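Local coordinates for uncharacterized protein (Escherichia coli O157:H7, PDB 4ZV9), which is of uncharacterised function but belongs to the dienelactone hydrolase family of alpha/beta-hydrolases and so probably acts as a hydrolase, at residues Thr18-Asn23 and Ile111-Arg116; Asp60-Val65 and Ala72-Gly77. All blocks are in the same frame, centred on the assembly; numbering follows the deposited sequence.

Contact 1: residues Thr18-Asn23 and Ile111-Arg116. With GOL (glycerol), chain H.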
loop_
_atom_site.group_PDB
_atom_site.type_symbol
_atom_site.label_atom_id
_atom_site.label_comp_id
_atom_site.label_asym_id
_atom_site.label_seq_id
_atom_site.Cartn_x
_atom_site.Cartn_y
_atom_site.Cartn_z
ATOM N N THR A 18 -9.131 9.905 -12.231
ATOM C CA THR A 18 -10.292 9.293 -11.592
ATOM C C THR A 18 -10.419 7.898 -12.192
ATOM O O THR A 18 -10.036 7.688 -13.335
ATOM C CB THR A 18 -11.598 10.078 -11.797
ATOM O OG1 THR A 18 -11.995 10.009 -13.161
ATOM C CG2 THR A 18 -11.435 11.544 -11.399
ATOM N N TYR A 19 -10.949 6.945 -11.421
ATOM C CA TYR A 19 -11.169 5.594 -11.936
ATOM C C TYR A 19 -12.477 5.067 -11.346
ATOM O O TYR A 19 -12.924 5.559 -10.308
ATOM C CB TYR A 19 -9.977 4.691 -11.582
ATOM C CG TYR A 19 -9.827 4.430 -10.104
ATOM C CD1 TYR A 19 -9.079 5.278 -9.292
ATOM C CD2 TYR A 19 -10.457 3.343 -9.507
ATOM C CE1 TYR A 19 -8.951 5.034 -7.931
ATOM C CE2 TYR A 19 -10.332 3.100 -8.149
ATOM C CZ TYR A 19 -9.578 3.945 -7.370
ATOM O OH TYR A 19 -9.482 3.716 -6.024
ATOM N N PRO A 20 -13.099 4.079 -11.995
ATOM C CA PRO A 20 -14.371 3.594 -11.484
ATOM C C PRO A 20 -14.273 2.600 -10.330
ATOM O O PRO A 20 -13.413 1.708 -10.328
ATOM C CB PRO A 20 -15.015 2.944 -12.715
ATOM C CG PRO A 20 -13.861 2.477 -13.528
ATOM C CD PRO A 20 -12.733 3.441 -13.274
ATOM N N SER A 21 -15.177 2.755 -9.369
ATOM C CA SER A 21 -15.301 1.844 -8.232
ATOM C C SER A 21 -16.796 1.610 -8.049
ATOM O O SER A 21 -17.419 2.210 -7.165
ATOM C CB SER A 21 -14.672 2.454 -6.983
ATOM O OG SER A 21 -14.782 1.577 -5.872
ATOM N N PRO A 22 -17.381 0.731 -8.882
ATOM C CA PRO A 22 -18.837 0.494 -8.857
ATOM C C PRO A 22 -19.396 -0.025 -7.538
ATOM O O PRO A 22 -20.573 0.187 -7.253
ATOM C CB PRO A 22 -19.068 -0.511 -9.999
ATOM C CG PRO A 22 -17.741 -1.117 -10.286
ATOM C CD PRO A 22 -16.693 -0.143 -9.849
ATOM N N ASN A 23 -18.575 -0.702 -6.739
ATOM C CA ASN A 23 -19.013 -1.224 -5.440
ATOM C C ASN A 23 -18.461 -0.397 -4.287
ATOM O O ASN A 23 -18.586 -0.770 -3.132
ATOM C CB ASN A 23 -18.555 -2.666 -5.305
ATOM C CG ASN A 23 -19.064 -3.525 -6.437
ATOM O OD1 ASN A 23 -18.285 -4.145 -7.144
ATOM N ND2 ASN A 23 -20.366 -3.521 -6.649
ATOM N N ILE A 111 -6.829 -1.866 -7.858
ATOM C CA ILE A 111 -6.078 -3.036 -8.326
ATOM C C ILE A 111 -6.593 -3.441 -9.714
ATOM O O ILE A 111 -5.817 -3.667 -10.654
ATOM C CB ILE A 111 -6.204 -4.236 -7.371
ATOM C CG1 ILE A 111 -5.522 -3.930 -6.041
ATOM C CG2 ILE A 111 -5.579 -5.502 -7.993
ATOM C CD1 ILE A 111 -5.807 -4.939 -4.931
ATOM N N GLU A 112 -7.906 -3.535 -9.842
ATOM C CA GLU A 112 -8.508 -3.959 -11.103
ATOM C C GLU A 112 -8.228 -2.973 -12.233
ATOM O O GLU A 112 -7.968 -3.381 -13.353
ATOM C CB GLU A 112 -10.019 -4.223 -10.928
ATOM C CG GLU A 112 -10.320 -5.363 -9.962
ATOM C CD GLU A 112 -11.800 -5.689 -9.838
ATOM O OE1 GLU A 112 -12.589 -5.302 -10.750
ATOM O OE2 GLU A 112 -12.158 -6.340 -8.819
ATOM N N PHE A 113 -8.302 -1.685 -11.920
ATOM C CA PHE A 113 -8.033 -0.643 -12.876
ATOM C C PHE A 113 -6.585 -0.726 -13.365
ATOM O O PHE A 113 -6.333 -0.603 -14.562
ATOM C CB PHE A 113 -8.319 0.735 -12.251
ATOM C CG PHE A 113 -8.091 1.898 -13.187
ATOM C CD1 PHE A 113 -9.009 2.208 -14.170
ATOM C CD2 PHE A 113 -6.969 2.694 -13.054
ATOM C CE1 PHE A 113 -8.795 3.279 -15.032
ATOM C CE2 PHE A 113 -6.748 3.771 -13.905
ATOM C CZ PHE A 113 -7.663 4.068 -14.888
HETATM N N MSE A 114 -5.646 -0.964 -12.456
HETATM C CA MSE A 114 -4.232 -1.053 -12.832
HETATM C C MSE A 114 -3.960 -2.336 -13.602
HETATM O O MSE A 114 -3.014 -2.394 -14.385
HETATM C CB MSE A 114 -3.327 -0.907 -11.604
HETATM C CG MSE A 114 -3.333 0.515 -11.053
HETATM SE SE MSE A 114 -2.322 1.647 -12.326
HETATM C CE MSE A 114 -3.769 2.351 -13.426
ATOM N N GLN A 115 -4.772 -3.371 -13.387
ATOM C CA GLN A 115 -4.630 -4.633 -14.139
ATOM C C GLN A 115 -4.901 -4.415 -15.619
ATOM O O GLN A 115 -4.252 -5.012 -16.470
ATOM C CB GLN A 115 -5.609 -5.718 -13.637
ATOM C CG GLN A 115 -5.125 -6.524 -12.427
ATOM C CD GLN A 115 -6.193 -7.384 -11.750
ATOM O OE1 GLN A 115 -7.383 -7.167 -11.921
ATOM N NE2 GLN A 115 -5.758 -8.326 -10.922
ATOM N N ARG A 116 -5.868 -3.556 -15.910
ATOM C CA ARG A 116 -6.294 -3.300 -17.278
ATOM C C ARG A 116 -5.716 -2.026 -17.897
ATOM O O ARG A 116 -6.032 -1.696 -19.038
ATOM C CB ARG A 116 -7.818 -3.220 -17.299
ATOM C CG ARG A 116 -8.452 -4.436 -16.640
ATOM C CD ARG A 116 -9.923 -4.240 -16.358
ATOM N NE ARG A 116 -10.426 -5.228 -15.409
ATOM C CZ ARG A 116 -11.160 -6.299 -15.693
ATOM N NH1 ARG A 116 -11.550 -6.578 -16.935
ATOM N NH2 ARG A 116 -11.524 -7.101 -14.703
HETATM C C1 GOL H . -14.285 -4.305 -5.813
HETATM O O1 GOL H . -15.645 -4.520 -5.414
HETATM C C2 GOL H . -14.183 -3.974 -7.303
HETATM O O2 GOL H . -14.804 -2.719 -7.579
HETATM C C3 GOL H . -14.879 -5.029 -8.160
HETATM O O3 GOL H . -14.386 -6.338 -7.862
#

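Contact 2: residues Asp60-Val65 and Ala72-Gly77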
loop_
_atom_site.group_PDB
_atom_site.type_symbol
_atom_site.label_atom_id
_atom_site.label_comp_id
_atom_site.label_asym_id
_atom_site.label_seq_id
_atom_site.Cartn_x
_atom_site.Cartn_y
_atom_site.Cartn_z
ATOM N N ASP A 60 4.272 11.163 -1.654
ATOM C CA ASP A 60 5.717 11.003 -1.819
ATOM C C ASP A 60 6.061 9.514 -2.012
ATOM O O ASP A 60 6.881 9.173 -2.854
ATOM C CB ASP A 60 6.471 11.558 -0.623
ATOM C CG ASP A 60 7.952 11.701 -0.899
ATOM O OD1 ASP A 60 8.321 12.424 -1.856
ATOM O OD2 ASP A 60 8.748 11.149 -0.140
ATOM N N VAL A 61 5.434 8.632 -1.234
ATOM C CA VAL A 61 5.713 7.204 -1.366
ATOM C C VAL A 61 5.386 6.734 -2.787
ATOM O O VAL A 61 6.135 5.951 -3.370
ATOM C CB VAL A 61 4.974 6.375 -0.301
ATOM C CG1 VAL A 61 5.102 4.883 -0.587
ATOM C CG2 VAL A 61 5.537 6.700 1.070
ATOM N N ALA A 62 4.281 7.229 -3.341
ATOM C CA ALA A 62 3.907 6.889 -4.707
ATOM C C ALA A 62 5.010 7.302 -5.672
ATOM O O ALA A 62 5.364 6.539 -6.585
ATOM C CB ALA A 62 2.579 7.505 -5.073
ATOM N N ARG A 63 5.576 8.481 -5.472
ATOM C CA ARG A 63 6.685 8.929 -6.298
ATOM C C ARG A 63 7.934 8.051 -6.110
ATOM O O ARG A 63 8.631 7.763 -7.084
ATOM C CB ARG A 63 7.009 10.396 -6.051
ATOM C CG ARG A 63 5.901 11.349 -6.479
ATOM C CD ARG A 63 6.363 12.804 -6.461
ATOM N NE ARG A 63 6.691 13.292 -5.126
ATOM C CZ ARG A 63 5.833 13.847 -4.280
ATOM N NH1 ARG A 63 4.537 13.964 -4.574
ATOM N NH2 ARG A 63 6.265 14.270 -3.102
ATOM N N ARG A 64 8.187 7.582 -4.889
ATOM C CA ARG A 64 9.325 6.665 -4.645
ATOM C C ARG A 64 9.145 5.353 -5.415
ATOM O O ARG A 64 10.105 4.804 -5.936
ATOM C CB ARG A 64 9.490 6.349 -3.169
ATOM C CG ARG A 64 9.716 7.580 -2.299
ATOM C CD ARG A 64 9.810 7.205 -0.829
ATOM N NE ARG A 64 9.481 8.339 0.013
ATOM C CZ ARG A 64 9.483 8.328 1.336
ATOM N NH1 ARG A 64 9.865 7.237 2.000
ATOM N NH2 ARG A 64 9.130 9.431 1.997
ATOM N N VAL A 65 7.913 4.865 -5.478
ATOM C CA VAL A 65 7.610 3.674 -6.241
ATOM C C VAL A 65 7.887 3.883 -7.730
ATOM O O VAL A 65 8.454 3.006 -8.399
ATOM C CB VAL A 65 6.146 3.220 -6.023
ATOM C CG1 VAL A 65 5.787 2.074 -6.956
ATOM C CG2 VAL A 65 5.954 2.797 -4.569
ATOM N N ALA A 72 2.635 3.699 -10.123
ATOM C CA ALA A 72 2.026 3.698 -8.808
ATOM C C ALA A 72 0.698 4.441 -8.821
ATOM O O ALA A 72 0.582 5.510 -9.426
ATOM C CB ALA A 72 2.977 4.339 -7.810
ATOM N N LEU A 73 -0.307 3.859 -8.179
ATOM C CA LEU A 73 -1.601 4.506 -8.029
ATOM C C LEU A 73 -1.967 4.520 -6.554
ATOM O O LEU A 73 -2.032 3.462 -5.919
ATOM C CB LEU A 73 -2.673 3.785 -8.815
ATOM C CG LEU A 73 -4.100 4.305 -8.620
ATOM C CD1 LEU A 73 -4.249 5.785 -8.982
ATOM C CD2 LEU A 73 -5.065 3.489 -9.449
ATOM N N ALA A 74 -2.161 5.716 -6.009
ATOM C CA ALA A 74 -2.544 5.919 -4.613
ATOM C C ALA A 74 -3.928 6.552 -4.572
ATOM O O ALA A 74 -4.060 7.762 -4.790
ATOM C CB ALA A 74 -1.531 6.820 -3.914
ATOM N N PRO A 75 -4.978 5.746 -4.335
ATOM C CA PRO A 75 -6.317 6.324 -4.300
ATOM C C PRO A 75 -6.548 7.260 -3.116
ATOM O O PRO A 75 -5.874 7.135 -2.084
ATOM C CB PRO A 75 -7.226 5.081 -4.185
ATOM C CG PRO A 75 -6.426 3.963 -4.720
ATOM C CD PRO A 75 -5.017 4.277 -4.289
ATOM N N ASP A 76 -7.535 8.143 -3.248
ATOM C CA ASP A 76 -7.946 9.012 -2.158
ATOM C C ASP A 76 -9.225 8.489 -1.490
ATOM O O ASP A 76 -10.349 8.635 -2.008
ATOM C CB ASP A 76 -8.178 10.440 -2.647
ATOM C CG ASP A 76 -8.377 11.421 -1.502
ATOM O OD1 ASP A 76 -8.364 11.009 -0.314
ATOM O OD2 ASP A 76 -8.552 12.607 -1.813
ATOM N N GLY A 77 -9.048 7.916 -0.313
ATOM C CA GLY A 77 -10.160 7.341 0.444
ATOM C C GLY A 77 -11.115 8.364 1.024
ATOM O O GLY A 77 -12.187 8.007 1.520
#

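Contact 1: residues Thr18-Asn23 and Ile111-Arg116
F113 carries its ring anti to the backbone N (chi1 -179°), which sends it from the helix toward the strand, so that one ring face meets Y19 CB. Y19 has chi1 67°, with CG wedged between its backbone N and carbonyl carbon. That turns the phenol away from F113, toward D106, A109 and A110 earlier in helix 100-116. The strand backbone itself puts Y19 CB over the centre of the F113 ring, 3.6 Å from the centroid and nearly along the ring normal. This is a CH-pi contact made by a methylene, not by the aromatic ring. The two rings themselves meet obliquely, with planes at 33° and centroids 5.8 Å apart. P20 adds its CD, 4.0 Å from F113 CD1, and the proline crosses the phenyl group at about a right angle. The far end of Y19 is held by helix 100-116 too: its OH is hydrogen-bonded to the carbonyl O of D106. S21 OG reaches the carboxylate of the same D106. Beyond the strand, a glycerol, probably from the crystallisation liquor, bridges N23 and E112. Its O1 donates to N23 OD1 at 3.2 Å. Its O3 lies 2.4 Å from E112 OE2, which is very short, so the exact length is doubtful. E112 OE2 also bonds the OH of Y143. The direct protein contact is thus small and apolar, resting mainly on one phenyl face, while the glycerol link says little about the protein itself. Dispersion and CH-pi attraction join the outermost strand 12-21 to helix 100-116.

Contact 2: residues Asp60-Val65 and Ala72-Gly77
Helix 60-65 runs nearly antiparallel to strand 72-75, at 164° between their directions, and their axes come within 7.9 Å. A62 and V65, one turn apart, face the strand, and A72 and A74 face back. A72 CB lies in the groove between them, 3.7 Å from V65 CG1 and 3.5 Å from the backbone O of A62. V65 has CG1 anti to its backbone N (chi1 173°), which brings that branch against A72. A62 CB lies 4.2 Å from A72 CB and 4.3 Å from A74 CB. Three alanines keep the interface thin. On other sides of the helix, D60 is shared by two arginines. R64 grips D60 side-on, with NE and NH2 both directed to OD2 in the guanidinium plane. R63 NH2 makes a weak bond to D60 OD1. R64 NH2 also pairs with D213, so these buried charges probably offset one another. Strand 72-75 hydrogen-bonds to strands on both its flanks, and L73 and P75 meet helix 100-116 on the other face of the sheet. The arrangement is the second half of a right-handed beta-alpha-beta crossover, strand 42-48, helix 56-67, strand 71-75, in the alpha/beta-hydrolase fold.

From the N terminus, strand 12-21 comes first and forms one outer edge of the mixed sheet. The chain then lays down strands 28-35 and 42-48 before helix 56-67 and strand 71-75. Contact 2 closes the short loop between that helix and strand. Contact 1 closes much later, when helix 100-116 returns to the edge strand, so its long loop encloses contact 2 completely. The two meet on the face of the sheet that helix 100-116 covers: Y19 OH packs on P75 CB at 3.2 Å, and F113 CD2 lies 4.2 Å from L73 CD2. The edge strand 12-21 and the inner strand 71-75 thus share helix 100-116.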